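Local coordinates for protein SUMO-1 cysteine protease S273R (African swine fever virus pig/Kenya/KEN-50/1950, PDB 6LJ9) that acts as a cysteine protease that probably matures the viral polyproteins pp220 and pp62 into core-shell proteins and counters host innate immune signalling, at residues Gly166-Ala171 and Phe186-Asn191; Cys155-Asp160 and Val170-Asp175; Ser9-Cys14 and Phe265-Phe270. One frame throughout, in Å; residues are numbered along the deposited sequence.

Contact 1 (Gly166-Ala171 and Phe186-Asn191); sequences GKHWVA and FNSAGN
His168 and Asn187 meet in what is probably the catalytic triad of this Ulp1-type cysteine protease, its third member being the nucleophile Cys232, which lies beside His168 on helix 232-244. The imidazole and the amide cross at about a right angle, with their planes turned 37° apart. NE2 of His168 gives its hydrogen to OD1 of Asn187 at 2.9 Å, and the bond is fairly straight, 157° at the hydrogen. The oxygen sits at the ring edge, near the imidazole plane, whereas the nitrogen is tilted 34° from the carbonyl plane of the amide. OD1 is gripped a second time: Ala189 N donates to it at 2.9 Å, closing an Asx turn, and arrives from the opposite face of that plane. The two donors limit how far the amide can rotate, and ND2 makes a weak hydrogen bond to Tyr185 OH. CG of Asn187 is anti to its backbone N.

Next to this pair, strand 169-175 begins and strand 181-186 ends, and the two are joined antiparallel. Ala171 and Phe186 are a hydrogen-bonded pair, Ala171 N to Phe186 O at 3.1 Å and Phe186 N to Ala171 O at 2.9 Å. One residue further on, Asn187 starts a type I turn that ends at Gly190. Ser188, within that turn, bonds through OG to Gln226, a predicted substrate-binding residue. Val170 CG1 lies against the amide, 3.6 Å from Asn187 ND2 and equally near its CG. The methyl of Ala189 approaches the imidazole obliquely, at the same end of the ring that bonds Asn187, its CB 3.8 Å from His168 CE1.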
ATOM      1  N   GLY B 166     -19.526  17.135  26.254  1.00112.37           N
ATOM      2  CA  GLY B 166     -19.448  17.855  24.998  1.00108.30           C
ATOM      3  C   GLY B 166     -18.736  17.098  23.897  1.00 97.30           C
ATOM      4  O   GLY B 166     -18.955  15.897  23.713  1.00 91.92           O
ATOM      5  N   LYS B 167     -17.878  17.799  23.159  1.00 83.76           N
ATOM      6  CA  LYS B 167     -17.166  17.198  22.039  1.00 75.83           C
ATOM      7  C   LYS B 167     -16.198  16.127  22.526  1.00 70.61           C
ATOM      8  O   LYS B 167     -15.335  16.392  23.368  1.00 48.02           O
ATOM      9  CB  LYS B 167     -16.417  18.279  21.263  1.00 69.25           C
ATOM     10  CG  LYS B 167     -15.416  17.740  20.255  1.00 64.16           C
ATOM     11  CD  LYS B 167     -14.613  18.867  19.625  1.00 63.56           C
ATOM     12  CE  LYS B 167     -15.509  19.820  18.853  1.00 68.63           C
ATOM     13  NZ  LYS B 167     -14.730  20.914  18.209  1.00 68.05           N
ATOM     14  N   HIS B 168     -16.343  14.916  21.991  1.00 66.57           N
ATOM     15  CA  HIS B 168     -15.440  13.811  22.297  1.00 62.61           C
ATOM     16  C   HIS B 168     -15.261  12.990  21.029  1.00 54.57           C
ATOM     17  O   HIS B 168     -16.207  12.345  20.565  1.00 46.28           O
ATOM     18  CB  HIS B 168     -15.976  12.945  23.438  1.00 58.70           C
ATOM     19  CG  HIS B 168     -15.015  11.891  23.895  1.00 63.32           C
ATOM     20  ND1 HIS B 168     -13.994  12.152  24.783  1.00 70.65           N
ATOM     21  CD2 HIS B 168     -14.917  10.578  23.581  1.00 68.39           C
ATOM     22  CE1 HIS B 168     -13.310  11.042  25.001  1.00 69.41           C
ATOM     23  NE2 HIS B 168     -13.848  10.073  24.283  1.00 70.73           N
ATOM     24  N   TRP B 169     -14.055  13.015  20.470  1.00 27.15           N
ATOM     25  CA  TRP B 169     -13.778  12.297  19.237  1.00 36.25           C
ATOM     26  C   TRP B 169     -13.427  10.843  19.524  1.00 36.06           C
ATOM     27  O   TRP B 169     -12.659  10.543  20.442  1.00 28.41           O
ATOM     28  CB  TRP B 169     -12.631  12.960  18.474  1.00 25.09           C
ATOM     29  CG  TRP B 169     -12.898  14.380  18.081  1.00 35.89           C
ATOM     30  CD1 TRP B 169     -12.396  15.503  18.670  1.00 32.42           C
ATOM     31  CD2 TRP B 169     -13.731  14.830  17.005  1.00 32.87           C
ATOM     32  NE1 TRP B 169     -12.864  16.623  18.028  1.00 33.20           N
ATOM     33  CE2 TRP B 169     -13.686  16.237  17.003  1.00 31.02           C
ATOM     34  CE3 TRP B 169     -14.510  14.178  16.046  1.00 25.72           C
ATOM     35  CZ2 TRP B 169     -14.392  17.006  16.077  1.00 27.35           C
ATOM     36  CZ3 TRP B 169     -15.208  14.941  15.128  1.00 21.34           C
ATOM     37  CH2 TRP B 169     -15.145  16.340  15.150  1.00 30.22           C
ATOM     38  N   VAL B 170     -14.002   9.940  18.731  1.00 24.33           N
ATOM     39  CA  VAL B 170     -13.641   8.530  18.745  1.00 26.26           C
ATOM     40  C   VAL B 170     -13.391   8.095  17.308  1.00 22.10           C
ATOM     41  O   VAL B 170     -13.870   8.714  16.354  1.00 24.92           O
ATOM     42  CB  VAL B 170     -14.722   7.642  19.402  1.00 29.24           C
ATOM     43  CG1 VAL B 170     -14.945   8.053  20.852  1.00 25.48           C
ATOM     44  CG2 VAL B 170     -16.017   7.719  18.618  1.00 18.95           C
ATOM     45  N   ALA B 171     -12.626   7.019  17.159  1.00 27.26           N
ATOM     46  CA  ALA B 171     -12.210   6.534  15.853  1.00 22.67           C
ATOM     47  C   ALA B 171     -12.925   5.235  15.503  1.00 25.91           C
ATOM     48  O   ALA B 171     -13.259   4.432  16.379  1.00 26.89           O
ATOM     49  CB  ALA B 171     -10.694   6.317  15.806  1.00 17.74           C
ATOM     50  N   PHE B 186     -12.574   2.666  18.632  1.00 18.58           N
ATOM     51  CA  PHE B 186     -11.590   3.070  19.629  1.00 32.52           C
ATOM     52  C   PHE B 186     -12.088   4.309  20.361  1.00 37.09           C
ATOM     53  O   PHE B 186     -12.358   5.339  19.735  1.00 31.81           O
ATOM     54  CB  PHE B 186     -10.230   3.338  18.986  1.00 33.75           C
ATOM     55  CG  PHE B 186      -9.217   3.906  19.936  1.00 35.43           C
ATOM     56  CD1 PHE B 186      -8.698   3.129  20.960  1.00 35.66           C
ATOM     57  CD2 PHE B 186      -8.783   5.215  19.809  1.00 36.24           C
ATOM     58  CE1 PHE B 186      -7.766   3.650  21.839  1.00 28.29           C
ATOM     59  CE2 PHE B 186      -7.852   5.740  20.683  1.00 34.09           C
ATOM     60  CZ  PHE B 186      -7.342   4.957  21.700  1.00 29.87           C
ATOM     61  N   ASN B 187     -12.209   4.201  21.683  1.00 39.43           N
ATOM     62  CA  ASN B 187     -12.547   5.321  22.557  1.00 30.17           C
ATOM     63  C   ASN B 187     -11.403   5.483  23.548  1.00 27.12           C
ATOM     64  O   ASN B 187     -11.165   4.596  24.375  1.00 22.97           O
ATOM     65  CB  ASN B 187     -13.876   5.084  23.276  1.00 33.00           C
ATOM     66  CG  ASN B 187     -14.397   6.329  23.982  1.00 37.37           C
ATOM     67  OD1 ASN B 187     -13.628   7.141  24.497  1.00 37.80           O
ATOM     68  ND2 ASN B 187     -15.717   6.481  24.005  1.00 31.96           N
ATOM     69  N   SER B 188     -10.697   6.612  23.465  1.00 29.84           N
ATOM     70  CA  SER B 188      -9.556   6.839  24.344  1.00 28.45           C
ATOM     71  C   SER B 188      -9.960   6.934  25.809  1.00 26.82           C
ATOM     72  O   SER B 188      -9.112   6.748  26.688  1.00 31.20           O
ATOM     73  CB  SER B 188      -8.817   8.112  23.931  1.00 25.71           C
ATOM     74  OG  SER B 188      -9.661   9.245  24.028  1.00 26.50           O
ATOM     75  N   ALA B 189     -11.230   7.220  26.096  1.00 41.96           N
ATOM     76  CA  ALA B 189     -11.679   7.306  27.479  1.00 42.58           C
ATOM     77  C   ALA B 189     -12.056   5.949  28.056  1.00 41.55           C
ATOM     78  O   ALA B 189     -12.114   5.807  29.282  1.00 42.09           O
ATOM     79  CB  ALA B 189     -12.868   8.264  27.588  1.00 40.81           C
ATOM     80  N   GLY B 190     -12.311   4.955  27.208  1.00 37.56           N
ATOM     81  CA  GLY B 190     -12.661   3.629  27.674  1.00 26.10           C
ATOM     82  C   GLY B 190     -14.140   3.370  27.835  1.00 42.98           C
ATOM     83  O   GLY B 190     -14.515   2.486  28.613  1.00 54.71           O
ATOM     84  N   ASN B 191     -14.992   4.106  27.127  1.00 41.16           N
ATOM     85  CA  ASN B 191     -16.436   3.954  27.238  1.00 43.47           C
ATOM     86  C   ASN B 191     -16.979   3.181  26.042  1.00 45.86           C
ATOM     87  O   ASN B 191     -16.517   3.356  24.912  1.00 54.16           O
ATOM     88  CB  ASN B 191     -17.121   5.318  27.337  1.00 43.94           C
ATOM     89  CG  ASN B 191     -16.753   6.063  28.607  1.00 50.77           C
ATOM     90  OD1 ASN B 191     -16.681   5.475  29.687  1.00 52.98           O
ATOM     91  ND2 ASN B 191     -16.514   7.363  28.482  1.00 56.77           N
TER

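Contact 2 (Cys155-Asp160 and Val170-Asp175); sequences CVLNTD and VAIFVD
Cys155 pairs with Ile172 and Leu157 with Val170 as antiparallel hydrogen-bonded pairs of the beta hairpin formed by strands 152-158 and 169-175; the axes of 155-158 and 170-175 come within 4.7 Å, 147° apart in direction. Val156 and Ala171 face each other between them as the non-hydrogen-bonded pair. Four backbone bonds hold the register; the shortest, from Ile172 N to Cys155 O, measures 2.7 Å. Around the middle pair, CA-H groups supplement them: Val156 CA approaches Val170 O at 3.3 Å.

The side chains divide between the two faces of the sheet. Val156 and Ala171 are on one, packed against Ser236 of helix 232-244, the helix that carries the nucleophile. Cys155, Leu157, Val170 and Ile172 are on the other, where Ile172 also meets Val197 and Trp200 of helix 195-208, and where Cys155 forms a disulfide with Cys110. Val170 and Leu157 carry most of the side-chain contact. CG of Leu157 is set between the backbone N and the carbonyl carbon (chi1 58°), and its two methyls divide between two neighbours on that face: CD1 touches Val170 CG2 at 3.6 Å, and CD2 touches Ile172 CD1, also at 3.6 Å.

Past the strand end the chain turns at Asn158, whose OD1 accepts from Asp160 N in an Asx turn and from His168 N. Thr159 OG1 donates to His168 O, probably helping to fix the backbone of His168. The Thr159 side chain crosses that of Val170 at about a right angle, Thr159 CG2 lying 3.7 Å from Val170 CG2.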
ATOM      1  N   CYS B 155     -12.607   6.610  10.008  1.00 22.62           N
ATOM      2  CA  CYS B 155     -13.512   7.714  10.282  1.00 17.05           C
ATOM      3  C   CYS B 155     -13.375   8.118  11.742  1.00 29.30           C
ATOM      4  O   CYS B 155     -13.149   7.277  12.615  1.00 32.93           O
ATOM      5  CB  CYS B 155     -14.963   7.340   9.962  1.00 34.31           C
ATOM      6  SG  CYS B 155     -16.006   8.742   9.519  1.00 75.92           S
ATOM      7  N   VAL B 156     -13.506   9.419  11.990  1.00 17.20           N
ATOM      8  CA  VAL B 156     -13.502   9.987  13.333  1.00 16.86           C
ATOM      9  C   VAL B 156     -14.833  10.691  13.540  1.00 23.91           C
ATOM     10  O   VAL B 156     -15.234  11.517  12.713  1.00 27.40           O
ATOM     11  CB  VAL B 156     -12.331  10.966  13.536  1.00 22.43           C
ATOM     12  CG1 VAL B 156     -12.355  11.536  14.944  1.00 20.32           C
ATOM     13  CG2 VAL B 156     -11.005  10.280  13.249  1.00 16.83           C
ATOM     14  N   LEU B 157     -15.517  10.366  14.635  1.00 22.32           N
ATOM     15  CA  LEU B 157     -16.849  10.891  14.890  1.00 29.72           C
ATOM     16  C   LEU B 157     -16.935  11.473  16.294  1.00 35.73           C
ATOM     17  O   LEU B 157     -16.136  11.152  17.178  1.00 37.54           O
ATOM     18  CB  LEU B 157     -17.925   9.813  14.699  1.00 36.25           C
ATOM     19  CG  LEU B 157     -17.831   8.542  15.539  1.00 43.40           C
ATOM     20  CD1 LEU B 157     -18.912   8.525  16.608  1.00 53.59           C
ATOM     21  CD2 LEU B 157     -17.934   7.319  14.647  1.00 44.74           C
ATOM     22  N   ASN B 158     -17.929  12.338  16.482  1.00 34.05           N
ATOM     23  CA  ASN B 158     -18.163  13.024  17.747  1.00 37.74           C
ATOM     24  C   ASN B 158     -19.307  12.332  18.477  1.00 41.90           C
ATOM     25  O   ASN B 158     -20.405  12.193  17.928  1.00 48.37           O
ATOM     26  CB  ASN B 158     -18.490  14.498  17.505  1.00 47.92           C
ATOM     27  CG  ASN B 158     -18.454  15.324  18.776  1.00 54.99           C
ATOM     28  OD1 ASN B 158     -18.473  14.788  19.883  1.00 62.60           O
ATOM     29  ND2 ASN B 158     -18.407  16.642  18.620  1.00 51.68           N
ATOM     30  N   THR B 159     -19.051  11.906  19.714  1.00 50.71           N
ATOM     31  CA  THR B 159     -20.051  11.232  20.532  1.00 50.36           C
ATOM     32  C   THR B 159     -20.920  12.200  21.323  1.00 52.88           C
ATOM     33  O   THR B 159     -21.606  11.774  22.257  1.00 53.31           O
ATOM     34  CB  THR B 159     -19.376  10.251  21.495  1.00 59.00           C
ATOM     35  OG1 THR B 159     -18.471  10.960  22.348  1.00 56.87           O
ATOM     36  CG2 THR B 159     -18.613   9.188  20.723  1.00 63.85           C
ATOM     37  N   ASP B 160     -20.909  13.488  20.970  1.00 68.20           N
ATOM     38  CA  ASP B 160     -21.692  14.470  21.710  1.00 86.51           C
ATOM     39  C   ASP B 160     -23.192  14.269  21.536  1.00100.58           C
ATOM     40  O   ASP B 160     -23.968  14.765  22.360  1.00106.19           O
ATOM     41  CB  ASP B 160     -21.299  15.884  21.280  1.00 95.72           C
ATOM     42  CG  ASP B 160     -21.718  16.940  22.285  1.00 99.42           C
ATOM     43  OD1 ASP B 160     -22.131  16.571  23.404  1.00 94.54           O
ATOM     44  OD2 ASP B 160     -21.633  18.141  21.955  1.00101.84           O
ATOM     45  N   VAL B 170     -14.002   9.940  18.731  1.00 24.33           N
ATOM     46  CA  VAL B 170     -13.641   8.530  18.745  1.00 26.26           C
ATOM     47  C   VAL B 170     -13.391   8.095  17.308  1.00 22.10           C
ATOM     48  O   VAL B 170     -13.870   8.714  16.354  1.00 24.92           O
ATOM     49  CB  VAL B 170     -14.722   7.642  19.402  1.00 29.24           C
ATOM     50  CG1 VAL B 170     -14.945   8.053  20.852  1.00 25.48           C
ATOM     51  CG2 VAL B 170     -16.017   7.719  18.618  1.00 18.95           C
ATOM     52  N   ALA B 171     -12.626   7.019  17.159  1.00 27.26           N
ATOM     53  CA  ALA B 171     -12.210   6.534  15.853  1.00 22.67           C
ATOM     54  C   ALA B 171     -12.925   5.235  15.503  1.00 25.91           C
ATOM     55  O   ALA B 171     -13.259   4.432  16.379  1.00 26.89           O
ATOM     56  CB  ALA B 171     -10.694   6.317  15.806  1.00 17.74           C
ATOM     57  N   ILE B 172     -13.160   5.043  14.206  1.00 20.89           N
ATOM     58  CA  ILE B 172     -13.693   3.801  13.661  1.00 20.01           C
ATOM     59  C   ILE B 172     -12.788   3.367  12.518  1.00 20.37           C
ATOM     60  O   ILE B 172     -12.546   4.141  11.585  1.00 28.38           O
ATOM     61  CB  ILE B 172     -15.149   3.951  13.173  1.00 26.41           C
ATOM     62  CG1 ILE B 172     -16.112   3.989  14.362  1.00 35.19           C
ATOM     63  CG2 ILE B 172     -15.514   2.827  12.211  1.00 25.86           C
ATOM     64  CD1 ILE B 172     -17.571   3.804  13.982  1.00 46.51           C
ATOM     65  N   PHE B 173     -12.285   2.137  12.593  1.00 19.61           N
ATOM     66  CA  PHE B 173     -11.361   1.611  11.597  1.00 21.91           C
ATOM     67  C   PHE B 173     -11.824   0.231  11.157  1.00 23.99           C
ATOM     68  O   PHE B 173     -12.114  -0.626  11.997  1.00 19.03           O
ATOM     69  CB  PHE B 173      -9.934   1.544  12.150  1.00 20.26           C
ATOM     70  CG  PHE B 173      -8.895   1.266  11.104  1.00 14.81           C
ATOM     71  CD1 PHE B 173      -8.413   2.286  10.302  1.00 14.89           C
ATOM     72  CD2 PHE B 173      -8.399  -0.015  10.922  1.00 18.70           C
ATOM     73  CE1 PHE B 173      -7.459   2.036   9.336  1.00 25.27           C
ATOM     74  CE2 PHE B 173      -7.444  -0.273   9.958  1.00 14.24           C
ATOM     75  CZ  PHE B 173      -6.973   0.755   9.164  1.00 18.20           C
ATOM     76  N   VAL B 174     -11.894   0.025   9.846  1.00 18.75           N
ATOM     77  CA  VAL B 174     -12.262  -1.257   9.257  1.00 21.07           C
ATOM     78  C   VAL B 174     -11.039  -1.785   8.524  1.00 23.54           C
ATOM     79  O   VAL B 174     -10.595  -1.196   7.530  1.00 18.35           O
ATOM     80  CB  VAL B 174     -13.464  -1.132   8.312  1.00 22.13           C
ATOM     81  CG1 VAL B 174     -13.777  -2.475   7.669  1.00 27.29           C
ATOM     82  CG2 VAL B 174     -14.674  -0.597   9.061  1.00 20.19           C
ATOM     83  N   ASP B 175     -10.486  -2.891   9.012  1.00 24.22           N
ATOM     84  CA  ASP B 175      -9.285  -3.486   8.441  1.00 22.03           C
ATOM     85  C   ASP B 175      -9.701  -4.685   7.595  1.00 27.42           C
ATOM     86  O   ASP B 175     -10.151  -5.704   8.130  1.00 23.65           O
ATOM     87  CB  ASP B 175      -8.307  -3.891   9.541  1.00 20.61           C
ATOM     88  CG  ASP B 175      -6.950  -4.300   9.000  1.00 26.50           C
ATOM     89  OD1 ASP B 175      -6.759  -4.277   7.766  1.00 27.17           O
ATOM     90  OD2 ASP B 175      -6.069  -4.643   9.816  1.00 37.33           O
TER

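Contact 3 (Ser9-Cys14 and Phe265-Phe270); sequences SSPSEC and FRTHLF
The His268 imidazole has the Ser10-Pro11 peptide laid over one face, with Ser10 C 3.7 Å above the ring centre and Pro11 N displaced toward the rim. At its edge, in plane, sits the Ser9 hydroxyl, its OG 2.8 Å from His268 ND1 in a hydrogen bond that either partner could donate. Thr267 OG1 is also at that ring's edge, in plane; it brushes Pro11 CB, though its hydrogen bond goes to Lys264 O. The Ser9 OG lies near the plane of the Phe265 ring, at its edge. Pro11 runs side by side with the imidazole, its CD 3.7 Å from His268 NE2.

His268 extends from helix 259-269 with CG anti to its own carbonyl carbon (chi1 -67°). Backbone CA-H contacts join the two segments in both directions: His268 CA to Ser10 O at 3.5 Å and Pro11 CA to Thr267 O at 3.4 Å.

Several carbonyl oxygens gather here, and two cations serve them: Lys77 NZ bonds both Ser12 O and His268 O, while Arg82 bonds Pro11 O and Phe270 O. The N-terminal loop is therefore tied to the C-terminal helix largely through polar groups, with Lys77 and Arg82 each bridging the two.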
ATOM      1  N   SER B   9       5.130   8.626  10.457  1.00 35.76           N
ATOM      2  CA  SER B   9       5.043  10.075  10.351  1.00 44.70           C
ATOM      3  C   SER B   9       6.218  10.745  11.060  1.00 37.78           C
ATOM      4  O   SER B   9       7.027  10.102  11.732  1.00 37.51           O
ATOM      5  CB  SER B   9       3.721  10.579  10.923  1.00 35.44           C
ATOM      6  OG  SER B   9       3.564  10.172  12.268  1.00 33.23           O
ATOM      7  N   SER B  10       6.296  12.061  10.908  1.00 41.19           N
ATOM      8  CA  SER B  10       7.403  12.843  11.437  1.00 38.59           C
ATOM      9  C   SER B  10       6.890  14.235  11.762  1.00 44.24           C
ATOM     10  O   SER B  10       5.821  14.636  11.285  1.00 40.73           O
ATOM     11  CB  SER B  10       8.566  12.910  10.437  1.00 29.81           C
ATOM     12  OG  SER B  10       8.268  13.787   9.363  1.00 36.56           O
ATOM     13  N   PRO B  11       7.619  14.995  12.586  1.00 47.82           N
ATOM     14  CA  PRO B  11       7.193  16.367  12.901  1.00 45.50           C
ATOM     15  C   PRO B  11       7.311  17.347  11.742  1.00 39.13           C
ATOM     16  O   PRO B  11       6.996  18.528  11.926  1.00 49.45           O
ATOM     17  CB  PRO B  11       8.132  16.772  14.051  1.00 46.29           C
ATOM     18  CG  PRO B  11       8.639  15.482  14.606  1.00 38.75           C
ATOM     19  CD  PRO B  11       8.739  14.562  13.437  1.00 39.15           C
ATOM     20  N   SER B  12       7.759  16.912  10.565  1.00 30.75           N
ATOM     21  CA  SER B  12       7.866  17.818   9.429  1.00 34.18           C
ATOM     22  C   SER B  12       6.488  18.321   9.017  1.00 40.32           C
ATOM     23  O   SER B  12       5.494  17.597   9.102  1.00 33.67           O
ATOM     24  CB  SER B  12       8.545  17.115   8.253  1.00 32.42           C
ATOM     25  OG  SER B  12       8.487  17.906   7.078  1.00 47.62           O
ATOM     26  N   GLU B  13       6.430  19.577   8.577  1.00 33.23           N
ATOM     27  CA  GLU B  13       5.177  20.172   8.137  1.00 34.12           C
ATOM     28  C   GLU B  13       4.908  19.961   6.652  1.00 33.37           C
ATOM     29  O   GLU B  13       3.842  20.358   6.170  1.00 35.99           O
ATOM     30  CB  GLU B  13       5.151  21.671   8.457  1.00 26.35           C
ATOM     31  CG  GLU B  13       6.097  22.512   7.618  1.00 33.60           C
ATOM     32  CD  GLU B  13       5.816  23.997   7.744  1.00 39.34           C
ATOM     33  OE1 GLU B  13       4.870  24.364   8.473  1.00 27.68           O
ATOM     34  OE2 GLU B  13       6.537  24.798   7.111  1.00 33.96           O
ATOM     35  N   CYS B  14       5.840  19.359   5.917  1.00 31.62           N
ATOM     36  CA  CYS B  14       5.579  19.023   4.528  1.00 33.71           C
ATOM     37  C   CYS B  14       4.550  17.901   4.445  1.00 42.41           C
ATOM     38  O   CYS B  14       4.350  17.135   5.391  1.00 39.59           O
ATOM     39  CB  CYS B  14       6.863  18.594   3.815  1.00 27.14           C
ATOM     40  SG  CYS B  14       8.280  19.709   3.960  1.00 58.80           S
ATOM     41  N   PHE B 265       2.092  14.107  19.070  1.00 32.37           N
ATOM     42  CA  PHE B 265       1.543  13.698  17.783  1.00 19.64           C
ATOM     43  C   PHE B 265       0.892  14.858  17.043  1.00 23.32           C
ATOM     44  O   PHE B 265       0.706  14.772  15.823  1.00 27.82           O
ATOM     45  CB  PHE B 265       0.537  12.562  17.981  1.00 19.39           C
ATOM     46  CG  PHE B 265       0.008  11.988  16.699  1.00 22.01           C
ATOM     47  CD1 PHE B 265       0.866  11.401  15.783  1.00 21.66           C
ATOM     48  CD2 PHE B 265      -1.346  12.025  16.410  1.00 22.79           C
ATOM     49  CE1 PHE B 265       0.386  10.870  14.602  1.00 21.10           C
ATOM     50  CE2 PHE B 265      -1.832  11.494  15.230  1.00 17.04           C
ATOM     51  CZ  PHE B 265      -0.964  10.916  14.325  1.00 21.17           C
ATOM     52  N   ARG B 266       0.545  15.939  17.749  1.00 21.28           N
ATOM     53  CA  ARG B 266       0.034  17.129  17.078  1.00 20.77           C
ATOM     54  C   ARG B 266       1.055  17.704  16.106  1.00 21.99           C
ATOM     55  O   ARG B 266       0.680  18.245  15.060  1.00 32.65           O
ATOM     56  CB  ARG B 266      -0.365  18.186  18.110  1.00 25.45           C
ATOM     57  CG  ARG B 266      -1.570  17.820  18.960  1.00 33.93           C
ATOM     58  CD  ARG B 266      -1.808  18.867  20.038  1.00 36.36           C
ATOM     59  NE  ARG B 266      -3.035  18.622  20.792  1.00 22.90           N
ATOM     60  CZ  ARG B 266      -4.199  19.210  20.537  1.00 25.19           C
ATOM     61  NH1 ARG B 266      -4.298  20.084  19.545  1.00 19.51           N
ATOM     62  NH2 ARG B 266      -5.263  18.928  21.275  1.00 21.47           N
ATOM     63  N   THR B 267       2.347  17.597  16.432  1.00 28.52           N
ATOM     64  CA  THR B 267       3.389  18.062  15.526  1.00 24.07           C
ATOM     65  C   THR B 267       3.518  17.174  14.295  1.00 38.83           C
ATOM     66  O   THR B 267       4.089  17.608  13.288  1.00 38.75           O
ATOM     67  CB  THR B 267       4.732  18.142  16.255  1.00 26.85           C
ATOM     68  OG1 THR B 267       5.192  16.820  16.565  1.00 33.48           O
ATOM     69  CG2 THR B 267       4.590  18.937  17.546  1.00 21.45           C
ATOM     70  N   HIS B 268       3.008  15.944  14.355  1.00 27.31           N
ATOM     71  CA  HIS B 268       2.960  15.075  13.187  1.00 19.10           C
ATOM     72  C   HIS B 268       1.737  15.325  12.315  1.00 19.81           C
ATOM     73  O   HIS B 268       1.719  14.889  11.158  1.00 15.90           O
ATOM     74  CB  HIS B 268       2.970  13.602  13.612  1.00 30.89           C
ATOM     75  CG  HIS B 268       4.254  13.157  14.240  1.00 39.57           C
ATOM     76  ND1 HIS B 268       4.845  11.948  13.943  1.00 33.73           N
ATOM     77  CD2 HIS B 268       5.055  13.753  15.155  1.00 36.60           C
ATOM     78  CE1 HIS B 268       5.958  11.820  14.644  1.00 31.72           C
ATOM     79  NE2 HIS B 268       6.108  12.901  15.387  1.00 39.19           N
ATOM     80  N   LEU B 269       0.724  16.013  12.838  1.00 19.58           N
ATOM     81  CA  LEU B 269      -0.544  16.180  12.139  1.00 19.18           C
ATOM     82  C   LEU B 269      -0.618  17.488  11.361  1.00 31.64           C
ATOM     83  O   LEU B 269      -0.997  17.493  10.185  1.00 24.66           O
ATOM     84  CB  LEU B 269      -1.705  16.109  13.138  1.00 19.35           C
ATOM     85  CG  LEU B 269      -2.052  14.744  13.733  1.00 18.84           C
ATOM     86  CD1 LEU B 269      -3.063  14.887  14.861  1.00 23.72           C
ATOM     87  CD2 LEU B 269      -2.586  13.824  12.650  1.00 17.13           C
ATOM     88  N   PHE B 270      -0.265  18.600  11.998  1.00 19.42           N
ATOM     89  CA  PHE B 270      -0.551  19.919  11.461  1.00 24.21           C
ATOM     90  C   PHE B 270       0.729  20.663  11.116  1.00 34.58           C
ATOM     91  O   PHE B 270       1.815  20.355  11.617  1.00 34.57           O
ATOM     92  CB  PHE B 270      -1.378  20.745  12.452  1.00 19.76           C
ATOM     93  CG  PHE B 270      -2.579  20.023  12.985  1.00 24.44           C
ATOM     94  CD1 PHE B 270      -3.625  19.680  12.144  1.00 26.86           C
ATOM     95  CD2 PHE B 270      -2.663  19.685  14.325  1.00 24.47           C
ATOM     96  CE1 PHE B 270      -4.734  19.012  12.631  1.00 31.46           C
ATOM     97  CE2 PHE B 270      -3.768  19.019  14.818  1.00 27.97           C
ATOM     98  CZ  PHE B 270      -4.806  18.682  13.970  1.00 28.93           C
TER

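Contacts 1 and 2 are buried and adjoin, sharing Val170 and Ala171 on strand 169-175: one neighbouring strand pairs with it in contact 2, the other in contact 1. They meet directly where Asn158 and Thr159 bond the backbone of His168. Contact 2 is mainly regular strand pairing with aliphatic side chains, whereas contact 1, where strand 181-186 gives way to a turn, adds a side-chain bond between active-site residues. Contact 3 lies about 22 Å from contact 1, centre to centre, and does not touch either. Only partly buried, it joins loop 9-14 to helix 259-269, near opposite ends of the sequence, through a serine-histidine bond and peptide-on-ring packing instead of strand pairing.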